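Local atomic coordinates of subclass B3 metallo-beta-lactamase (Sphingobium indicum, PDB entry 7LUU), a protein that probably hydrolyses beta-lactam antibiotics at a two-zinc active site. Residues S224-V229 and R284-R289; M179-V184 and A194-G199; C260-S265 and G274-G279. All coordinates share one frame; numbering follows the deposited sequence. Where two conformers were deposited one is given.

Contact 1 is the buried one: a loop beside the zinc site is held to helix 282-300 by side-chain hydrogen bonds and apolar packing. Contacts 2 and 3 are only partly buried and lie at opposite edges of the same six-stranded sheet, where backbone bonds do much of the work. In contact 2 a turn is fastened to strand 190-196, with an aspartate adding a side-chain bond; contact 3 pairs strands 262-265 and 277-278 as a hairpin. Contact 1 touches both others: Ser-224 probably hydrogen-bonds Thr-197 of contact 2, and Tyr-286 packs on Leu-263 of contact 3. Contacts 2 and 3 do not touch each other.

Contact 1 of 3, residues S224-V229 and R284-R289; sequences SSLNPV and RSYAER
Tyr-286 reaches from helix 282-300 to Ser-224 with its hydroxyl and brings its CE2 against Leu-226 CD1. CG is anti to the backbone N (chi1 -178°), and the hydroxyl end of the ring reaches the loop. Tyr-286 OH donates to Ser-224 O at 2.8 Å, with the acceptor near the ring plane at the edge; seen from the carbonyl, the donor stands 44° above the peptide plane. A tyrosine suits this place because its ring carbons pack on leucine and methionine while its hydroxyl bonds to the carbonyl of buried Ser-224. Leu-226 CD1 lies 3.7 Å from Tyr-286 CE2, and the two side chains cross obliquely. The methionine is Met-255 of helix 242-257.

One turn further along the helix, Arg-289 runs extended from CG to NE and offers its guanidinium edge to Asn-227. Arg-289 NH2 gives a nearly straight hydrogen bond of 2.7 Å to Asn-227 OD1. The acceptor lies in the guanidinium plane and the donor in the amide plane, although the two planes are turned 72° apart. A water ties the halves together: it donates to Asn-227 OD1 at 2.8 Å, accepts from Leu-226 N at 2.9 Å, and makes a weak bond to Tyr-286 OH. Asn-227 is modelled in two conformers; both OD1 bonds belong to the one described and are uncertain for the other.

Ser-225 shapes the loop itself. Ser-225 OG accepts from Asn-227 N at 3.1 Å, forming an ST turn, and its side chain touches the zinc ligands Glu-122 and His-200. Asn-227 O is hydrogen-bonded to His-200 ND1, consistent with a second-shell role in positioning this ligand of the two-zinc site of the metallo-beta-lactamase fold.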
ATOM      1  N   SER A 224      -0.969  -4.802   1.539  1.00 13.65           N
ATOM      2  CA  SER A 224       0.150  -4.097   2.147  1.00 13.68           C
ATOM      3  C   SER A 224       1.336  -5.027   2.290  1.00 12.11           C
ATOM      4  O   SER A 224       1.197  -6.268   2.281  1.00 15.73           O
ATOM      5  CB  SER A 224      -0.200  -3.568   3.544  1.00 13.71           C
ATOM      6  OG  SER A 224      -0.276  -4.693   4.466  1.00 15.89           O
ATOM      7  N   SER A 225       2.527  -4.415   2.306  1.00 12.54           N
ATOM      8  CA  SER A 225       3.699  -5.178   2.722  1.00 12.98           C
ATOM      9  C   SER A 225       3.422  -5.926   4.007  1.00 14.04           C
ATOM     10  O   SER A 225       2.847  -5.381   4.944  1.00 15.92           O
ATOM     11  CB  SER A 225       4.867  -4.239   2.909  1.00 12.38           C
ATOM     12  OG  SER A 225       6.013  -4.991   3.367  1.00 16.56           O
ATOM     13  N   LEU A 226       3.888  -7.188   4.053  1.00 12.35           N
ATOM     14  CA  LEU A 226       3.982  -7.979   5.273  1.00 13.22           C
ATOM     15  C   LEU A 226       5.444  -8.278   5.599  1.00 13.06           C
ATOM     16  O   LEU A 226       5.737  -9.308   6.197  1.00 16.15           O
ATOM     17  CB  LEU A 226       3.179  -9.285   5.119  1.00 13.91           C
ATOM     18  CG  LEU A 226       1.644  -9.126   4.931  1.00 16.41           C
ATOM     19  CD1 LEU A 226       0.965 -10.502   4.664  1.00 16.02           C
ATOM     20  CD2 LEU A 226       0.973  -8.423   6.138  1.00 19.07           C
ATOM     21  N   ASN A 227       6.394  -7.400   5.230  0.71 13.59           N
ATOM     22  CA  ASN A 227       7.808  -7.782   5.417  0.71 13.26           C
ATOM     23  C   ASN A 227       8.243  -7.426   6.831  0.71 15.50           C
ATOM     24  O   ASN A 227       8.106  -6.268   7.243  0.71 17.54           O
ATOM     25  CB  ASN A 227       8.685  -7.073   4.417  0.71 18.56           C
ATOM     26  CG  ASN A 227       8.378  -7.510   3.050  0.71 17.62           C
ATOM     27  OD1 ASN A 227       8.036  -8.688   2.830  0.71 21.56           O
ATOM     28  ND2 ASN A 227       8.475  -6.587   2.106  0.71 18.35           N
ATOM     29  N   PRO A 228       8.740  -8.360   7.590  1.00 16.52           N
ATOM     30  CA  PRO A 228       9.189  -8.042   8.945  1.00 18.04           C
ATOM     31  C   PRO A 228      10.579  -7.424   8.895  1.00 21.03           C
ATOM     32  O   PRO A 228      11.584  -8.119   9.046  1.00 29.59           O
ATOM     33  CB  PRO A 228       9.162  -9.404   9.678  1.00 19.84           C
ATOM     34  CG  PRO A 228       9.376 -10.418   8.574  1.00 19.52           C
ATOM     35  CD  PRO A 228       8.813  -9.791   7.237  1.00 17.38           C
ATOM     36  N   VAL A 229      10.634  -6.130   8.727  1.00 19.06           N
ATOM     37  CA  VAL A 229      11.913  -5.431   8.726  1.00 21.05           C
ATOM     38  C   VAL A 229      11.880  -4.329   9.764  1.00 20.87           C
ATOM     39  O   VAL A 229      10.814  -3.887  10.230  1.00 22.55           O
ATOM     40  CB  VAL A 229      12.255  -4.895   7.330  1.00 29.85           C
ATOM     41  CG1 VAL A 229      12.526  -6.060   6.429  1.00 33.24           C
ATOM     42  CG2 VAL A 229      11.130  -4.082   6.836  1.00 22.74           C
ATOM     43  N   ARG A 284      -2.716 -16.630  -0.096  1.00 17.50           N
ATOM     44  CA  ARG A 284      -2.199 -17.572   0.902  1.00 18.98           C
ATOM     45  C   ARG A 284      -0.686 -17.742   0.773  1.00 20.41           C
ATOM     46  O   ARG A 284       0.022 -17.757   1.785  1.00 19.25           O
ATOM     47  CB  ARG A 284      -2.940 -18.918   0.806  1.00 22.99           C
ATOM     48  CG  ARG A 284      -4.317 -18.814   1.497  1.00 27.00           C
ATOM     49  CD  ARG A 284      -5.082 -20.165   1.469  1.00 32.36           C
ATOM     50  NE  ARG A 284      -5.556 -20.530   0.132  1.00 36.88           N
ATOM     51  CZ  ARG A 284      -6.645 -20.030  -0.480  1.00 36.57           C
ATOM     52  NH1 ARG A 284      -7.443 -19.072   0.098  1.00 30.13           N
ATOM     53  NH2 ARG A 284      -6.932 -20.489  -1.707  1.00 34.57           N
ATOM     54  N   SER A 285      -0.177 -17.850  -0.460  1.00 18.35           N
ATOM     55  CA  SER A 285       1.278 -17.949  -0.671  1.00 18.64           C
ATOM     56  C   SER A 285       1.999 -16.709  -0.195  1.00 18.01           C
ATOM     57  O   SER A 285       3.113 -16.799   0.355  1.00 18.87           O
ATOM     58  CB  SER A 285       1.577 -18.207  -2.142  1.00 20.72           C
ATOM     59  OG  SER A 285       1.077 -19.519  -2.438  1.00 27.86           O
ATOM     60  N   TYR A 286       1.421 -15.552  -0.471  1.00 15.04           N
ATOM     61  CA  TYR A 286       2.011 -14.294  -0.033  1.00 15.55           C
ATOM     62  C   TYR A 286       2.157 -14.286   1.481  1.00 19.33           C
ATOM     63  O   TYR A 286       3.184 -13.860   2.018  1.00 17.01           O
ATOM     64  CB  TYR A 286       1.127 -13.152  -0.518  1.00 16.17           C
ATOM     65  CG  TYR A 286       1.565 -11.715  -0.223  1.00 13.09           C
ATOM     66  CD1 TYR A 286       2.610 -11.129  -0.926  1.00 16.67           C
ATOM     67  CD2 TYR A 286       0.950 -10.988   0.804  1.00 14.98           C
ATOM     68  CE1 TYR A 286       2.980  -9.794  -0.682  1.00 19.15           C
ATOM     69  CE2 TYR A 286       1.316  -9.666   1.066  1.00 15.68           C
ATOM     70  CZ  TYR A 286       2.341  -9.099   0.349  1.00 16.37           C
ATOM     71  OH  TYR A 286       2.674  -7.790   0.529  1.00 16.76           O
ATOM     72  N   ALA A 287       1.095 -14.681   2.189  1.00 18.65           N
ATOM     73  CA  ALA A 287       1.163 -14.741   3.658  1.00 17.17           C
ATOM     74  C   ALA A 287       2.205 -15.750   4.115  1.00 18.70           C
ATOM     75  O   ALA A 287       2.936 -15.491   5.064  1.00 19.28           O
ATOM     76  CB  ALA A 287      -0.192 -15.107   4.224  1.00 22.42           C
ATOM     77  N   GLU A 288       2.269 -16.923   3.474  1.00 17.21           N
ATOM     78  CA  GLU A 288       3.249 -17.927   3.900  1.00 19.79           C
ATOM     79  C   GLU A 288       4.674 -17.423   3.730  1.00 22.17           C
ATOM     80  O   GLU A 288       5.546 -17.732   4.569  1.00 21.36           O
ATOM     81  CB  GLU A 288       3.082 -19.227   3.121  1.00 20.31           C
ATOM     82  CG  GLU A 288       4.044 -20.321   3.644  1.00 37.41           C
ATOM     83  CD  GLU A 288       3.865 -20.616   5.156  1.00 56.45           C
ATOM     84  OE1 GLU A 288       2.707 -20.670   5.674  1.00 61.41           O
ATOM     85  OE2 GLU A 288       4.913 -20.755   5.832  1.00 60.92           O
ATOM     86  N   ARG A 289       4.943 -16.680   2.634  1.00 20.05           N
ATOM     87  CA  ARG A 289       6.265 -16.027   2.462  1.00 19.11           C
ATOM     88  C   ARG A 289       6.627 -15.160   3.654  1.00 18.91           C
ATOM     89  O   ARG A 289       7.760 -15.261   4.192  1.00 19.39           O
ATOM     90  CB  ARG A 289       6.315 -15.201   1.146  1.00 21.31           C
ATOM     91  CG  ARG A 289       7.509 -14.151   1.042  1.00 25.27           C
ATOM     92  CD  ARG A 289       7.484 -13.247  -0.207  1.00 26.17           C
ATOM     93  NE  ARG A 289       8.753 -12.480  -0.284  1.00 25.56           N
ATOM     94  CZ  ARG A 289       8.965 -11.335   0.392  1.00 25.33           C
ATOM     95  NH1 ARG A 289      10.133 -10.706   0.356  1.00 27.82           N
ATOM     96  NH2 ARG A 289       7.972 -10.807   1.110  1.00 24.43           N
TER
HETATM   97  O   HOH W   1       5.359  -8.604   2.025  1.00 18.67           O

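Contact 2 of 3, residues M179-V184 and A194-G199; sequences MKDGEV and AHATPG
Asp-181 leans across to Ala-196, and its side chain can be followed atom by atom. Asp-181 CB packs on Ala-196 CB at 4.0 Å. CG, anti to the backbone N (chi1 180°), carries the carboxylate to the backbone of the strand and stays against the same methyl. At the tip, Asp-181 OD1 accepts from Ala-196 N at 2.9 Å, the donor standing 41° above the carboxylate plane. Asp-181 OD1 also rests 3.5 Å from His-195 CA, and a water donates to it at 2.8 Å while donating to Ala-196 O. An aspartate is short enough to receive a strand N-H, and the alanine methyl gives its CB and CG an apolar surface.

Asp-181 is the second residue of a type II turn from Lys-180 to Glu-183, and Gly-182 the third, a positive-phi place where a side chain would collide with the preceding carbonyl. Gly-182 N donates to Ala-194 O at 2.8 Å, and Ala-194 N returns an almost straight bond of 2.9 Å to Glu-183 O. The extended side chain of Glu-183 reaches the start of the turn, its OE1 accepting from Lys-180 N at 2.9 Å on the anti side of the carboxylate.

Beneath the turn Ala-194 CB meets Met-179 CB at 3.8 Å, and both side chains lie on Trp-207 of strand 205-213. Met-179 bonds through its backbone to Ala-144; the turn leads from the seven-stranded sheet to edge strand 184-187 of the six-stranded one. His-195 bonds through NE2 to Ser-208 OG and touches Arg-254 of helix 242-257.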
ATOM      1  N   MET A 179     -10.801   4.377   7.899  1.00 16.24           N
ATOM      2  CA  MET A 179     -11.646   3.162   7.829  1.00 15.72           C
ATOM      3  C   MET A 179     -11.294   2.185   8.926  1.00 18.24           C
ATOM      4  O   MET A 179     -10.115   1.936   9.184  1.00 19.08           O
ATOM      5  CB  MET A 179     -11.381   2.422   6.557  1.00 18.14           C
ATOM      6  CG  MET A 179     -11.456   3.342   5.605  1.00 27.13           C
ATOM      7  SD  MET A 179     -13.023   3.376   5.037  1.00 34.44           S
ATOM      8  CE  MET A 179     -12.295   2.715   3.583  1.00 15.19           C
ATOM      9  N   LYS A 180     -12.331   1.567   9.484  1.00 18.44           N
ATOM     10  CA  LYS A 180     -12.177   0.468  10.422  1.00 17.65           C
ATOM     11  C   LYS A 180     -11.978  -0.827   9.675  1.00 18.33           C
ATOM     12  O   LYS A 180     -12.276  -0.950   8.498  1.00 18.07           O
ATOM     13  CB  LYS A 180     -13.451   0.319  11.248  1.00 18.11           C
ATOM     14  CG  LYS A 180     -13.766   1.551  12.090  1.00 25.37           C
ATOM     15  CD  LYS A 180     -14.856   1.217  13.060  1.00 30.31           C
ATOM     16  CE  LYS A 180     -15.124   2.342  14.036  1.00 37.55           C
ATOM     17  NZ  LYS A 180     -16.564   2.359  14.450  1.00 47.54           N
ATOM     18  N   ASP A 181     -11.357  -1.767  10.358  1.00 16.65           N
ATOM     19  CA  ASP A 181     -11.225  -3.095   9.783  1.00 17.62           C
ATOM     20  C   ASP A 181     -12.589  -3.657   9.369  1.00 17.12           C
ATOM     21  O   ASP A 181     -13.550  -3.646  10.154  1.00 19.45           O
ATOM     22  CB  ASP A 181     -10.563  -4.001  10.815  1.00 16.87           C
ATOM     23  CG  ASP A 181     -10.396  -5.402  10.307  1.00 17.97           C
ATOM     24  OD1 ASP A 181      -9.974  -5.565   9.165  1.00 18.73           O
ATOM     25  OD2 ASP A 181     -10.700  -6.384  11.058  1.00 21.34           O
ATOM     26  N   GLY A 182     -12.698  -4.113   8.115  1.00 18.47           N
ATOM     27  CA  GLY A 182     -13.968  -4.630   7.595  1.00 20.76           C
ATOM     28  C   GLY A 182     -14.897  -3.575   7.017  1.00 18.43           C
ATOM     29  O   GLY A 182     -15.929  -3.939   6.411  1.00 18.29           O
ATOM     30  N   GLU A 183     -14.558  -2.298   7.129  1.00 17.26           N
ATOM     31  CA  GLU A 183     -15.441  -1.246   6.634  1.00 17.60           C
ATOM     32  C   GLU A 183     -15.376  -1.219   5.116  1.00 17.38           C
ATOM     33  O   GLU A 183     -14.320  -1.509   4.530  1.00 17.27           O
ATOM     34  CB  GLU A 183     -14.994   0.120   7.211  1.00 17.64           C
ATOM     35  CG  GLU A 183     -15.992   1.246   6.869  1.00 20.33           C
ATOM     36  CD  GLU A 183     -15.663   2.567   7.578  1.00 26.38           C
ATOM     37  OE1 GLU A 183     -14.921   2.565   8.578  1.00 23.78           O
ATOM     38  OE2 GLU A 183     -16.164   3.595   7.074  1.00 29.26           O
ATOM     39  N   VAL A 184     -16.502  -0.816   4.474  1.00 17.88           N
ATOM     40  CA  VAL A 184     -16.580  -0.783   3.001  1.00 17.79           C
ATOM     41  C   VAL A 184     -16.741   0.653   2.549  1.00 21.16           C
ATOM     42  O   VAL A 184     -17.541   1.418   3.124  1.00 20.91           O
ATOM     43  CB  VAL A 184     -17.725  -1.676   2.462  1.00 18.67           C
ATOM     44  CG1 VAL A 184     -17.688  -1.733   0.897  1.00 20.28           C
ATOM     45  CG2 VAL A 184     -17.599  -3.084   3.023  1.00 20.36           C
ATOM     46  N   ALA A 194     -11.809  -2.415   3.402  1.00 15.15           N
ATOM     47  CA  ALA A 194     -10.536  -2.216   4.135  1.00 15.05           C
ATOM     48  C   ALA A 194     -10.289  -3.421   5.045  1.00 16.45           C
ATOM     49  O   ALA A 194     -11.211  -3.874   5.751  1.00 16.75           O
ATOM     50  CB  ALA A 194     -10.654  -0.927   4.988  1.00 14.60           C
ATOM     51  N   HIS A 195      -9.056  -3.945   5.049  1.00 14.50           N
ATOM     52  CA  HIS A 195      -8.688  -5.042   5.955  1.00 14.81           C
ATOM     53  C   HIS A 195      -7.447  -4.641   6.717  1.00 14.51           C
ATOM     54  O   HIS A 195      -6.398  -4.441   6.113  1.00 16.28           O
ATOM     55  CB  HIS A 195      -8.414  -6.350   5.214  1.00 17.12           C
ATOM     56  CG  HIS A 195      -9.491  -6.730   4.274  1.00 15.59           C
ATOM     57  ND1 HIS A 195     -10.590  -7.488   4.636  1.00 16.16           N
ATOM     58  CD2 HIS A 195      -9.653  -6.417   2.964  1.00 15.25           C
ATOM     59  CE1 HIS A 195     -11.361  -7.670   3.573  1.00 21.00           C
ATOM     60  NE2 HIS A 195     -10.827  -7.030   2.543  1.00 15.88           N
ATOM     61  N   ALA A 196      -7.540  -4.577   8.032  1.00 14.86           N
ATOM     62  CA  ALA A 196      -6.313  -4.320   8.801  1.00 17.29           C
ATOM     63  C   ALA A 196      -5.349  -5.471   8.608  1.00 17.20           C
ATOM     64  O   ALA A 196      -5.702  -6.636   8.897  1.00 15.90           O
ATOM     65  CB  ALA A 196      -6.640  -4.178  10.290  1.00 15.37           C
ATOM     66  N   THR A 197      -4.087  -5.175   8.194  1.00 16.07           N
ATOM     67  CA  THR A 197      -3.107  -6.268   8.016  1.00 14.74           C
ATOM     68  C   THR A 197      -1.802  -5.813   8.667  1.00 13.76           C
ATOM     69  O   THR A 197      -0.821  -5.497   7.995  1.00 14.83           O
ATOM     70  CB  THR A 197      -2.909  -6.661   6.542  1.00 13.57           C
ATOM     71  OG1 THR A 197      -2.725  -5.471   5.744  1.00 14.56           O
ATOM     72  CG2 THR A 197      -4.143  -7.428   6.052  1.00 14.14           C
ATOM     73  N   PRO A 198      -1.806  -5.680   9.986  1.00 16.05           N
ATOM     74  CA  PRO A 198      -0.640  -5.124  10.701  1.00 13.68           C
ATOM     75  C   PRO A 198       0.530  -6.088  10.736  1.00 14.13           C
ATOM     76  O   PRO A 198       0.411  -7.298  10.481  1.00 16.92           O
ATOM     77  CB  PRO A 198      -1.171  -4.888  12.121  1.00 14.46           C
ATOM     78  CG  PRO A 198      -2.265  -5.932  12.227  1.00 16.74           C
ATOM     79  CD  PRO A 198      -2.919  -5.990  10.903  1.00 18.06           C
ATOM     80  N   GLY A 199       1.697  -5.522  11.049  1.00 14.68           N
ATOM     81  CA  GLY A 199       2.918  -6.282  11.268  1.00 16.49           C
ATOM     82  C   GLY A 199       4.101  -5.458  10.790  1.00 17.42           C
ATOM     83  O   GLY A 199       5.075  -5.201  11.484  1.00 17.09           O
TER
HETATM   84  O   HOH W   2      -8.255  -7.751   8.903  1.00 23.30           O

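Contact 3 of 3, residues C260-S265 and G274-G279; sequences CDILIS and GRYGSG
An antiparallel beta hairpin, formed by strands 262-265 and 277-278, ends the six-stranded sheet here, with Leu-263 facing Gly-277 and Ile-262 facing Ser-278. The connection between the strands includes the zinc ligand His-267. Leu-263 and Gly-277 make the hydrogen-bonded pair: Leu-263 N donates to Gly-277 O at 2.8 Å, and Gly-277 N donates to Leu-263 O at 2.9 Å. Further along, Gly-279 N adds a bond of 3.0 Å to Asp-261 O. Gly-279 has a positive phi (106°), a conformation in which a CB would press on the preceding carbonyl oxygen.

Tyr-276 carries the side-chain packing. Tyr-276 CG sits between the backbone N and the carbonyl carbon (chi1 57°), the crowded position, which places it 4.1 Å from Ile-262 CG2. Tyr-276 CD2 meets Ile-262 CG2 at 3.6 Å, approaching obliquely, while Tyr-276 CB lies 3.9 Å from Ile-264 CG1. Branched isoleucines suit a strand and offer carbons of both branches: CG2 of Ile-262 and CG1 of Ile-264 meet Tyr-276, and Ile-264 also packs on Ile-220 and Phe-222 of strand 216-223. In the non-hydrogen-bonded pair, Ile-262 CG1 rests against Ser-278 OG.

Leu-263 points to the other face of the sheet, onto Cys-283 and Tyr-286 of helix 282-300. The same helix is linked covalently to the segment leading into strand 262-265 by the disulfide between Cys-260 and Cys-283. Where direct pairing gives out beyond Tyr-276, a water continues it, accepting from Ser-265 N at 2.9 Å and donating to Arg-275 O at 2.9 Å.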
ATOM      1  N   CYS A 260      -9.436 -13.984  -3.516  1.00 19.77           N
ATOM      2  CA  CYS A 260      -8.207 -13.387  -4.015  1.00 19.11           C
ATOM      3  C   CYS A 260      -7.908 -14.044  -5.351  1.00 20.63           C
ATOM      4  O   CYS A 260      -7.112 -15.004  -5.478  1.00 24.91           O
ATOM      5  CB  CYS A 260      -7.110 -13.664  -2.994  1.00 17.48           C
ATOM      6  SG  CYS A 260      -5.436 -13.181  -3.556  1.00 22.80           S
ATOM      7  N   ASP A 261      -8.590 -13.547  -6.386  1.00 15.75           N
ATOM      8  CA  ASP A 261      -8.304 -13.990  -7.730  1.00 17.12           C
ATOM      9  C   ASP A 261      -7.080 -13.286  -8.305  1.00 15.55           C
ATOM     10  O   ASP A 261      -6.414 -13.806  -9.226  1.00 16.02           O
ATOM     11  CB  ASP A 261      -9.483 -13.662  -8.616  1.00 18.96           C
ATOM     12  CG  ASP A 261     -10.703 -14.498  -8.295  1.00 23.28           C
ATOM     13  OD1 ASP A 261     -10.565 -15.750  -8.166  1.00 21.71           O
ATOM     14  OD2 ASP A 261     -11.782 -13.863  -8.075  1.00 21.15           O
ATOM     15  N   ILE A 262      -6.824 -12.053  -7.838  1.00 15.15           N
ATOM     16  CA  ILE A 262      -5.704 -11.283  -8.324  1.00 14.18           C
ATOM     17  C   ILE A 262      -5.052 -10.673  -7.094  1.00 15.52           C
ATOM     18  O   ILE A 262      -5.764 -10.096  -6.260  1.00 14.46           O
ATOM     19  CB  ILE A 262      -6.161 -10.192  -9.294  1.00 14.46           C
ATOM     20  CG1 ILE A 262      -6.580 -10.841 -10.599  1.00 16.85           C
ATOM     21  CG2 ILE A 262      -4.977  -9.148  -9.569  1.00 17.50           C
ATOM     22  CD1 ILE A 262      -7.203  -9.779 -11.572  1.00 17.19           C
ATOM     23  N   LEU A 263      -3.714 -10.786  -6.995  1.00 13.40           N
ATOM     24  CA  LEU A 263      -2.953 -10.198  -5.880  1.00 13.53           C
ATOM     25  C   LEU A 263      -2.007  -9.155  -6.441  1.00 12.75           C
ATOM     26  O   LEU A 263      -1.163  -9.465  -7.302  1.00 12.72           O
ATOM     27  CB  LEU A 263      -2.144 -11.315  -5.166  1.00 13.15           C
ATOM     28  CG  LEU A 263      -1.106 -10.753  -4.172  1.00 14.16           C
ATOM     29  CD1 LEU A 263      -1.786  -9.980  -3.011  1.00 18.55           C
ATOM     30  CD2 LEU A 263      -0.231 -11.874  -3.669  1.00 15.33           C
ATOM     31  N   ILE A 264      -2.161  -7.914  -5.989  1.00 12.57           N
ATOM     32  CA  ILE A 264      -1.186  -6.842  -6.278  1.00 13.64           C
ATOM     33  C   ILE A 264      -0.463  -6.578  -4.978  1.00 14.37           C
ATOM     34  O   ILE A 264      -1.111  -6.220  -3.999  1.00 16.47           O
ATOM     35  CB  ILE A 264      -1.882  -5.556  -6.744  1.00 12.69           C
ATOM     36  CG1 ILE A 264      -2.642  -5.780  -8.054  1.00 13.53           C
ATOM     37  CG2 ILE A 264      -0.809  -4.424  -6.938  1.00 14.78           C
ATOM     38  CD1 ILE A 264      -3.714  -4.700  -8.307  1.00 14.13           C
ATOM     39  N   SER A 265       0.867  -6.767  -4.946  1.00 12.32           N
ATOM     40  CA  SER A 265       1.653  -6.532  -3.706  1.00 11.97           C
ATOM     41  C   SER A 265       2.240  -5.111  -3.743  1.00 12.97           C
ATOM     42  O   SER A 265       2.783  -4.710  -4.761  1.00 13.85           O
ATOM     43  CB  SER A 265       2.800  -7.584  -3.686  1.00 15.19           C
ATOM     44  OG  SER A 265       3.738  -7.253  -2.681  1.00 21.68           O
ATOM     45  N   GLY A 274       6.707 -10.192 -12.445  1.00 22.29           N
ATOM     46  CA  GLY A 274       5.536  -9.553 -13.028  1.00 24.35           C
ATOM     47  C   GLY A 274       4.853  -8.639 -12.025  1.00 19.75           C
ATOM     48  O   GLY A 274       5.235  -8.517 -10.859  1.00 22.31           O
ATOM     49  N   ARG A 275       3.820  -7.978 -12.508  1.00 14.21           N
ATOM     50  CA  ARG A 275       3.221  -6.879 -11.775  1.00 12.93           C
ATOM     51  C   ARG A 275       2.086  -7.299 -10.869  1.00 14.99           C
ATOM     52  O   ARG A 275       1.700  -6.514  -9.987  1.00 15.86           O
ATOM     53  CB  ARG A 275       2.663  -5.863 -12.769  1.00 15.82           C
ATOM     54  CG  ARG A 275       3.727  -5.452 -13.796  1.00 17.99           C
ATOM     55  CD  ARG A 275       3.242  -4.285 -14.682  1.00 15.29           C
ATOM     56  NE  ARG A 275       3.131  -3.025 -13.940  1.00 16.96           N
ATOM     57  CZ  ARG A 275       2.736  -1.891 -14.509  1.00 17.32           C
ATOM     58  NH1 ARG A 275       2.362  -1.915 -15.804  1.00 16.88           N
ATOM     59  NH2 ARG A 275       2.743  -0.755 -13.803  1.00 16.66           N
ATOM     60  N   TYR A 276       1.466  -8.449 -11.132  1.00 13.77           N
ATOM     61  CA  TYR A 276       0.510  -8.997 -10.188  1.00 13.80           C
ATOM     62  C   TYR A 276       0.470 -10.500 -10.376  1.00 17.28           C
ATOM     63  O   TYR A 276       0.900 -11.008 -11.415  1.00 17.00           O
ATOM     64  CB  TYR A 276      -0.914  -8.375 -10.376  1.00 15.97           C
ATOM     65  CG  TYR A 276      -1.551  -8.507 -11.781  1.00 16.79           C
ATOM     66  CD1 TYR A 276      -1.277  -7.531 -12.794  1.00 15.24           C
ATOM     67  CD2 TYR A 276      -2.413  -9.571 -12.066  1.00 15.90           C
ATOM     68  CE1 TYR A 276      -1.890  -7.627 -14.075  1.00 15.26           C
ATOM     69  CE2 TYR A 276      -3.050  -9.652 -13.326  1.00 16.99           C
ATOM     70  CZ  TYR A 276      -2.772  -8.654 -14.294  1.00 17.01           C
ATOM     71  OH  TYR A 276      -3.346  -8.745 -15.528  1.00 21.28           O
ATOM     72  N   GLY A 277      -0.039 -11.205  -9.370  1.00 14.81           N
ATOM     73  CA  GLY A 277      -0.163 -12.668  -9.405  1.00 13.53           C
ATOM     74  C   GLY A 277      -1.640 -12.994  -9.471  1.00 16.05           C
ATOM     75  O   GLY A 277      -2.474 -12.213  -8.999  1.00 17.13           O
ATOM     76  N   SER A 278      -1.955 -14.121 -10.098  1.00 14.07           N
ATOM     77  CA  SER A 278      -3.362 -14.492 -10.234  1.00 14.44           C
ATOM     78  C   SER A 278      -3.587 -15.965  -9.944  1.00 17.27           C
ATOM     79  O   SER A 278      -2.705 -16.820 -10.086  1.00 16.83           O
ATOM     80  CB  SER A 278      -3.857 -14.255 -11.693  1.00 15.02           C
ATOM     81  OG  SER A 278      -3.707 -12.917 -12.068  1.00 16.19           O
ATOM     82  N   GLY A 279      -4.811 -16.276  -9.561  1.00 15.25           N
ATOM     83  CA  GLY A 279      -5.186 -17.678  -9.496  1.00 16.46           C
ATOM     84  C   GLY A 279      -5.264 -18.158  -8.071  1.00 15.94           C
ATOM     85  O   GLY A 279      -4.740 -17.540  -7.141  1.00 17.43           O
TER
HETATM   86  O   HOH W   3       2.311  -7.438  -7.352  1.00 16.85           O